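Long-range contacts in protein-tyrosine-phosphatase (Shewanella sp., PDB 2Z72), which hydrolyses phosphate esters of tyrosine in proteins as a cold-active phosphatase, with two zinc ions bound in a calcineurin-like phosphoesterase fold: residues T6-I14 with R165-R175; Y67-L76 with A103-M111. All blocks are in the same frame, centred on the assembly; numbering follows the deposited sequence.

Contact 1 (T6-I14 with R165-R175)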
# COMPACT_ATOMS: atom_id res chain seq x y z
N THR A 6 -10.85 -25.48 8.19
CA THR A 6 -9.47 -25.41 7.71
C THR A 6 -9.29 -24.16 6.86
O THR A 6 -10.21 -23.45 6.48
CB THR A 6 -9.14 -26.67 6.87
OG1 THR A 6 -10.13 -26.56 5.81
CG2 THR A 6 -9.35 -28.01 7.53
N GLU A 7 -8.02 -23.91 6.60
CA GLU A 7 -7.80 -22.80 5.74
C GLU A 7 -7.44 -23.10 4.27
O GLU A 7 -6.90 -24.13 3.90
CB GLU A 7 -6.59 -22.07 6.41
CG GLU A 7 -6.72 -21.96 7.92
CD GLU A 7 -7.55 -20.76 8.27
OE1 GLU A 7 -7.94 -19.99 7.35
OE2 GLU A 7 -7.81 -20.62 9.47
N PHE A 8 -7.71 -22.09 3.46
CA PHE A 8 -7.19 -21.96 2.11
C PHE A 8 -6.44 -20.64 2.05
O PHE A 8 -7.02 -19.63 2.45
CB PHE A 8 -8.32 -21.98 1.08
CG PHE A 8 -9.04 -23.31 0.99
CD1 PHE A 8 -9.98 -23.66 1.93
CD2 PHE A 8 -8.78 -24.21 -0.04
CE1 PHE A 8 -10.63 -24.85 1.84
CE2 PHE A 8 -9.47 -25.41 -0.16
CZ PHE A 8 -10.38 -25.72 0.80
N ASP A 9 -5.21 -20.66 1.57
CA ASP A 9 -4.37 -19.46 1.61
C ASP A 9 -3.29 -19.57 0.55
O ASP A 9 -2.77 -20.66 0.30
CB ASP A 9 -3.76 -19.29 2.97
CG ASP A 9 -2.87 -18.07 3.15
OD1 ASP A 9 -1.91 -18.22 3.91
OD2 ASP A 9 -3.18 -17.02 2.54
N GLY A 10 -2.91 -18.47 -0.01
CA GLY A 10 -1.84 -18.41 -1.01
C GLY A 10 -2.27 -17.82 -2.31
O GLY A 10 -3.36 -17.25 -2.42
N PRO A 11 -1.45 -17.93 -3.35
CA PRO A 11 -0.18 -18.63 -3.32
C PRO A 11 0.96 -17.79 -2.77
O PRO A 11 0.90 -16.55 -2.75
CB PRO A 11 0.03 -18.88 -4.82
CG PRO A 11 -0.58 -17.70 -5.51
CD PRO A 11 -1.81 -17.40 -4.68
N TYR A 12 1.98 -18.49 -2.29
CA TYR A 12 3.27 -17.93 -1.95
C TYR A 12 4.22 -18.38 -3.08
O TYR A 12 4.46 -19.56 -3.24
CB TYR A 12 3.74 -18.46 -0.61
CG TYR A 12 2.82 -18.07 0.53
CD1 TYR A 12 1.73 -18.85 0.92
CD2 TYR A 12 3.01 -16.87 1.23
CE1 TYR A 12 0.92 -18.48 1.97
CE2 TYR A 12 2.20 -16.52 2.24
CZ TYR A 12 1.14 -17.29 2.61
OH TYR A 12 0.35 -16.85 3.66
N VAL A 13 4.71 -17.42 -3.88
CA VAL A 13 5.46 -17.72 -5.08
C VAL A 13 6.92 -17.38 -4.89
O VAL A 13 7.28 -16.30 -4.45
CB VAL A 13 4.87 -16.96 -6.30
CG1 VAL A 13 5.75 -17.15 -7.52
CG2 VAL A 13 3.44 -17.36 -6.59
N ILE A 14 7.76 -18.38 -5.21
CA ILE A 14 9.23 -18.21 -5.21
C ILE A 14 9.64 -17.93 -6.63
O ILE A 14 9.24 -18.67 -7.53
CB ILE A 14 9.85 -19.58 -4.78
CG1 ILE A 14 9.31 -20.01 -3.43
CG2 ILE A 14 11.33 -19.55 -4.94
CD1 ILE A 14 9.42 -19.02 -2.34
N ARG A 165 -4.17 -17.10 11.60
CA ARG A 165 -4.49 -18.01 10.50
C ARG A 165 -3.22 -18.29 9.71
O ARG A 165 -3.12 -19.36 9.10
CB ARG A 165 -5.59 -17.64 9.51
CG ARG A 165 -5.27 -16.51 8.50
CD ARG A 165 -6.52 -16.06 7.74
NE ARG A 165 -6.99 -17.18 6.94
CZ ARG A 165 -6.76 -17.40 5.66
NH1 ARG A 165 -6.15 -16.53 4.88
NH2 ARG A 165 -7.18 -18.56 5.13
N TYR A 166 -2.28 -17.35 9.67
CA TYR A 166 -1.08 -17.50 8.86
C TYR A 166 -0.08 -18.44 9.52
O TYR A 166 0.93 -18.78 8.91
CB TYR A 166 -0.46 -16.13 8.47
CG TYR A 166 -1.50 -15.41 7.58
CD1 TYR A 166 -2.16 -14.27 7.97
CD2 TYR A 166 -1.82 -15.96 6.32
CE1 TYR A 166 -3.08 -13.68 7.12
CE2 TYR A 166 -2.78 -15.38 5.50
CZ TYR A 166 -3.42 -14.23 5.91
OH TYR A 166 -4.38 -13.65 5.14
N ASP A 167 -0.42 -18.89 10.73
CA ASP A 167 0.45 -19.95 11.31
C ASP A 167 0.36 -21.27 10.50
O ASP A 167 1.27 -22.08 10.58
CB ASP A 167 0.07 -20.23 12.78
CG ASP A 167 0.34 -19.17 13.77
OD1 ASP A 167 -0.05 -19.28 14.96
OD2 ASP A 167 1.00 -18.16 13.41
N ILE A 168 -0.73 -21.49 9.80
CA ILE A 168 -0.83 -22.67 8.96
C ILE A 168 0.23 -22.60 7.88
O ILE A 168 1.05 -23.50 7.66
CB ILE A 168 -2.26 -22.87 8.39
CG1 ILE A 168 -3.34 -23.05 9.46
CG2 ILE A 168 -2.26 -24.05 7.41
CD1 ILE A 168 -3.09 -24.28 10.32
N ALA A 169 0.30 -21.47 7.15
CA ALA A 169 1.27 -21.32 6.08
C ALA A 169 2.68 -21.40 6.62
O ALA A 169 3.53 -22.07 6.01
CB ALA A 169 1.04 -20.00 5.37
N THR A 170 2.98 -20.74 7.73
CA THR A 170 4.36 -20.79 8.22
C THR A 170 4.76 -22.18 8.67
O THR A 170 5.91 -22.58 8.50
CB THR A 170 4.63 -19.73 9.32
OG1 THR A 170 3.68 -19.87 10.39
CG2 THR A 170 4.47 -18.34 8.75
N THR A 171 3.83 -22.93 9.24
CA THR A 171 4.13 -24.34 9.64
C THR A 171 4.31 -25.17 8.40
O THR A 171 5.31 -25.90 8.26
CB THR A 171 3.03 -24.87 10.55
OG1 THR A 171 3.04 -24.12 11.77
CG2 THR A 171 3.37 -26.32 10.96
N LEU A 172 3.37 -25.15 7.46
CA LEU A 172 3.41 -26.06 6.31
C LEU A 172 4.51 -25.77 5.33
O LEU A 172 5.11 -26.69 4.79
CB LEU A 172 2.06 -26.07 5.60
CG LEU A 172 0.92 -26.68 6.41
CD1 LEU A 172 -0.38 -26.55 5.65
CD2 LEU A 172 1.18 -28.18 6.72
N ILE A 173 4.81 -24.50 5.15
CA ILE A 173 5.93 -24.08 4.28
C ILE A 173 7.24 -24.03 5.04
O ILE A 173 8.36 -23.82 4.49
CB ILE A 173 5.58 -22.76 3.57
CG1 ILE A 173 4.29 -22.90 2.78
CG2 ILE A 173 6.65 -22.26 2.62
CD1 ILE A 173 3.64 -21.61 2.32
N ASN A 174 7.14 -24.22 6.35
CA ASN A 174 8.28 -24.33 7.20
C ASN A 174 9.25 -23.17 7.13
O ASN A 174 10.46 -23.30 6.99
CB ASN A 174 8.99 -25.70 6.94
CG ASN A 174 9.90 -26.06 8.06
OD1 ASN A 174 9.77 -25.64 9.21
ND2 ASN A 174 10.86 -26.92 7.72
N ARG A 175 8.68 -21.97 7.26
CA ARG A 175 9.49 -20.77 7.36
C ARG A 175 8.66 -19.70 8.04
O ARG A 175 7.42 -19.73 7.93
CB ARG A 175 10.05 -20.35 6.06
CG ARG A 175 9.01 -19.98 5.09
CD ARG A 175 9.65 -20.06 3.71
NE ARG A 175 9.70 -21.42 3.18
CZ ARG A 175 10.06 -21.75 1.94
NH1 ARG A 175 10.40 -20.81 1.08
NH2 ARG A 175 10.05 -23.02 1.58
O HOH W 1 -8.98 -18.26 9.47
O HOH W 2 -7.19 -16.91 2.16
O HOH W 3 -4.67 -14.64 2.59
O HOH W 4 -2.11 -19.86 6.26
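Glu-7 and Arg-165 meet through a single carboxylate oxygen: Glu-7 OE1 takes a bond of 2.7 Å from Arg-165 NH2 and a second, of 3.0 Å, from Arg-165 NE. Both nitrogens come from the same face of the carboxylate, whose plane is turned 58° from the guanidinium. Arg-165 NH2 also donates to the carbonyl Phe-8 O at 2.9 Å. Arginine suits the place because its planar fan of N-H groups bonds Glu-7 OE1 and Phe-8 O, while its charge reaches Asp-9 OD2 in a long salt bridge from NH1. A methionine here would probably leave Glu-7 without its countercharge and Phe-8 O to water alone. Asp-9, with CG anti to the backbone N (chi1 -180°), lays OD1 at the edge of the Tyr-166 ring and accepts from Tyr-12 OH at 2.7 Å; Tyr-166 OH itself bonds to Val-122 N. This whole network is watered, with waters donating to Glu-7 OE2, Phe-8 O and both Asp-9 oxygens. Further along the strand the packing is tight and apolar: small Ala-169 lets the Tyr-12 ring come close, Ala-169 CB lying 3.7 Å from Tyr-12 CE1, and Ile-173 CD1 is 3.6 Å from Tyr-12 CD1. Beyond them a Schellman motif at Asn-174 ends the helix, which packs across edge strand 8-14 of an antiparallel three-stranded sheet.

Contact 2 (Y67-L76 with A103-M111)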
# COMPACT_ATOMS: atom_id res chain seq x y z
N TYR A 67 5.65 13.12 -10.07
CA TYR A 67 4.86 13.09 -11.27
C TYR A 67 4.18 14.47 -11.48
O TYR A 67 3.70 15.08 -10.50
CB TYR A 67 3.72 12.02 -11.25
CG TYR A 67 4.33 10.65 -11.09
CD1 TYR A 67 4.55 9.88 -12.22
CD2 TYR A 67 4.72 10.13 -9.85
CE1 TYR A 67 5.12 8.64 -12.14
CE2 TYR A 67 5.34 8.92 -9.77
CZ TYR A 67 5.52 8.15 -10.92
OH TYR A 67 6.14 6.92 -10.88
N LEU A 68 4.13 14.90 -12.70
CA LEU A 68 3.48 16.12 -13.10
C LEU A 68 2.35 15.83 -14.06
O LEU A 68 2.43 14.88 -14.86
CB LEU A 68 4.42 16.96 -13.95
CG LEU A 68 5.76 17.51 -13.53
CD1 LEU A 68 6.49 18.29 -14.65
CD2 LEU A 68 5.45 18.36 -12.33
N GLY A 69 1.34 16.68 -14.05
CA GLY A 69 0.32 16.65 -15.08
C GLY A 69 -0.62 15.48 -15.09
O GLY A 69 -1.14 15.10 -16.13
N ILE A 70 -0.85 14.90 -13.92
CA ILE A 70 -1.74 13.72 -13.82
C ILE A 70 -3.18 14.18 -13.61
O ILE A 70 -3.53 14.81 -12.59
CB ILE A 70 -1.25 12.77 -12.72
CG1 ILE A 70 0.22 12.37 -12.91
CG2 ILE A 70 -2.15 11.56 -12.66
CD1 ILE A 70 0.62 11.84 -14.26
N LYS A 71 -4.03 13.87 -14.57
CA LYS A 71 -5.39 14.41 -14.58
C LYS A 71 -6.25 13.88 -13.44
O LYS A 71 -7.05 14.63 -12.89
CB LYS A 71 -6.06 14.18 -15.94
CG LYS A 71 -5.39 15.03 -17.06
CD LYS A 71 -6.01 14.86 -18.40
CE LYS A 71 -5.28 15.66 -19.52
NZ LYS A 71 -3.79 15.57 -19.46
N LYS A 72 -6.10 12.58 -13.10
CA LYS A 72 -7.04 12.04 -12.08
C LYS A 72 -6.29 11.07 -11.20
O LYS A 72 -5.53 10.24 -11.71
CB LYS A 72 -8.30 11.55 -12.71
CG LYS A 72 -8.42 10.30 -13.31
CD LYS A 72 -9.75 9.88 -13.93
CE LYS A 72 -9.37 8.56 -14.61
NZ LYS A 72 -10.48 8.04 -15.40
N VAL A 73 -6.55 11.20 -9.94
CA VAL A 73 -5.88 10.37 -8.92
C VAL A 73 -6.97 9.88 -7.95
O VAL A 73 -7.85 10.65 -7.58
CB VAL A 73 -4.82 11.18 -8.15
CG1 VAL A 73 -4.09 10.29 -7.11
CG2 VAL A 73 -3.78 11.78 -9.07
N VAL A 74 -6.86 8.64 -7.51
CA VAL A 74 -7.62 8.12 -6.39
C VAL A 74 -6.66 7.63 -5.33
O VAL A 74 -5.61 7.03 -5.61
CB VAL A 74 -8.54 7.04 -6.99
CG1 VAL A 74 -7.77 5.83 -7.52
CG2 VAL A 74 -9.51 6.57 -5.94
N ALA A 75 -6.99 7.88 -4.06
CA ALA A 75 -6.14 7.46 -2.96
C ALA A 75 -6.95 6.76 -1.89
O ALA A 75 -8.11 7.11 -1.62
CB ALA A 75 -5.43 8.67 -2.35
N LEU A 76 -6.32 5.79 -1.27
CA LEU A 76 -6.92 4.97 -0.21
C LEU A 76 -5.79 4.28 0.52
O LEU A 76 -4.64 4.30 0.10
CB LEU A 76 -8.00 4.00 -0.71
CG LEU A 76 -7.47 2.84 -1.60
CD1 LEU A 76 -8.60 1.84 -1.83
CD2 LEU A 76 -6.98 3.29 -2.96
N ALA A 103 -10.44 -0.08 -14.37
CA ALA A 103 -11.33 0.64 -15.21
C ALA A 103 -11.07 2.14 -15.09
O ALA A 103 -11.93 2.94 -15.45
CB ALA A 103 -12.81 0.34 -14.87
N PHE A 104 -9.93 2.52 -14.58
CA PHE A 104 -9.63 3.92 -14.26
C PHE A 104 -8.78 4.59 -15.31
O PHE A 104 -8.33 5.71 -15.10
CB PHE A 104 -9.04 3.97 -12.83
CG PHE A 104 -9.11 5.31 -12.14
CD1 PHE A 104 -10.30 5.99 -11.97
CD2 PHE A 104 -7.94 5.87 -11.60
CE1 PHE A 104 -10.31 7.23 -11.31
CE2 PHE A 104 -7.96 7.09 -10.97
CZ PHE A 104 -9.17 7.78 -10.78
N GLY A 105 -8.62 3.92 -16.46
CA GLY A 105 -7.97 4.60 -17.57
C GLY A 105 -6.53 5.00 -17.27
O GLY A 105 -5.77 4.19 -16.76
N GLU A 106 -6.21 6.24 -17.62
CA GLU A 106 -4.90 6.78 -17.41
C GLU A 106 -4.79 7.41 -16.03
O GLU A 106 -3.78 8.08 -15.71
CB GLU A 106 -4.53 7.83 -18.47
CG GLU A 106 -4.54 7.21 -19.87
CD GLU A 106 -4.05 8.15 -20.94
OE1 GLU A 106 -3.75 7.64 -22.03
OE2 GLU A 106 -3.99 9.35 -20.63
N GLY A 107 -5.83 7.20 -15.17
CA GLY A 107 -5.73 7.67 -13.81
C GLY A 107 -4.62 6.98 -13.05
O GLY A 107 -4.13 5.90 -13.44
N HIS A 108 -4.23 7.59 -11.91
CA HIS A 108 -3.32 7.02 -10.95
C HIS A 108 -4.03 6.69 -9.67
O HIS A 108 -4.83 7.46 -9.18
CB HIS A 108 -2.14 7.95 -10.66
CG HIS A 108 -1.22 8.11 -11.83
ND1 HIS A 108 0.11 8.42 -11.58
CD2 HIS A 108 -1.38 8.03 -13.14
CE1 HIS A 108 0.72 8.51 -12.77
NE2 HIS A 108 -0.14 8.28 -13.72
N MET A 109 -3.73 5.51 -9.10
CA MET A 109 -4.16 5.15 -7.78
C MET A 109 -2.97 5.24 -6.84
O MET A 109 -1.90 4.72 -7.18
CB MET A 109 -4.68 3.68 -7.77
CG MET A 109 -4.94 3.17 -6.38
SD MET A 109 -5.56 1.47 -6.33
CE MET A 109 -7.18 1.67 -6.92
N VAL A 110 -3.14 5.83 -5.67
CA VAL A 110 -2.12 5.81 -4.64
C VAL A 110 -2.71 5.03 -3.46
O VAL A 110 -3.67 5.49 -2.84
CB VAL A 110 -1.67 7.19 -4.17
CG1 VAL A 110 -0.48 7.05 -3.25
CG2 VAL A 110 -1.31 8.09 -5.37
N MET A 111 -2.15 3.88 -3.19
CA MET A 111 -2.52 3.13 -1.97
C MET A 111 -1.40 3.34 -0.98
O MET A 111 -0.30 2.81 -1.15
CB MET A 111 -2.72 1.63 -2.31
CG MET A 111 -3.01 0.84 -1.02
SD MET A 111 -3.61 -0.84 -1.33
CE MET A 111 -5.26 -0.52 -1.93
O HOH W 5 -4.92 10.77 -15.27
O HOH W 6 -11.54 5.64 -16.69
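Val-74 O receives Val-110 N at 2.7 Å, the shortest of four backbone bonds that zip strands 72-76 and 108-111 into a parallel pair, the two strands of a beta-alpha-beta unit that crosses over through helix 83-92. Lys-72 O, His-108 O and Val-110 O accept the other three. Side chains alternate between the faces. On one, Val-73 CG1 meets Val-110 CG2; on the other, Leu-76 lies against the flexible chains of Met-109 and Met-111. His-108 carries Ile-70 CG2 over one ring face, 3.7 Å from the centroid, and turns its edge toward the face of Tyr-67 with the planes at 77°. Histidine suits the place because its flat face and its edge pack against Ile-70 and Tyr-67 while ND1 bonds to His-144 NE2. Gly-107 closes a type II' turn begun at Phe-104, and it must be glycine because a CB would strike Lys-72 CE and the Phe-104 ring. With chi1 82° and the rest of the chain extended, Lys-72 slides over that ring, setting CE 3.7 Å from its centroid and the cationic NZ off-centre at 4.4 Å, where NZ also donates to a water held by Ala-103 O.

In the fold
The centres of contact 1 and contact 2 lie 34 Å apart, on opposite sides of the chain's centre, and their nearest atoms are about 14 Å from each other. Along the sequence contact 2 is nested within the loop that contact 1 closes: 6-14 comes first, then 67-76 and 103-111, and finally 165-175. They share no sheet. Contact 1 joins the N-terminal three-stranded sheet to helix 166-172, whereas contact 2 belongs to a mixed sheet in which strand 108-111 also pairs with strand 142-145. The zinc ligands Asp-78 and Asp-114 follow closely after the two strands of contact 2, which thus probably helps to position the metal site; contact 1 attaches the N-terminal strand at the periphery.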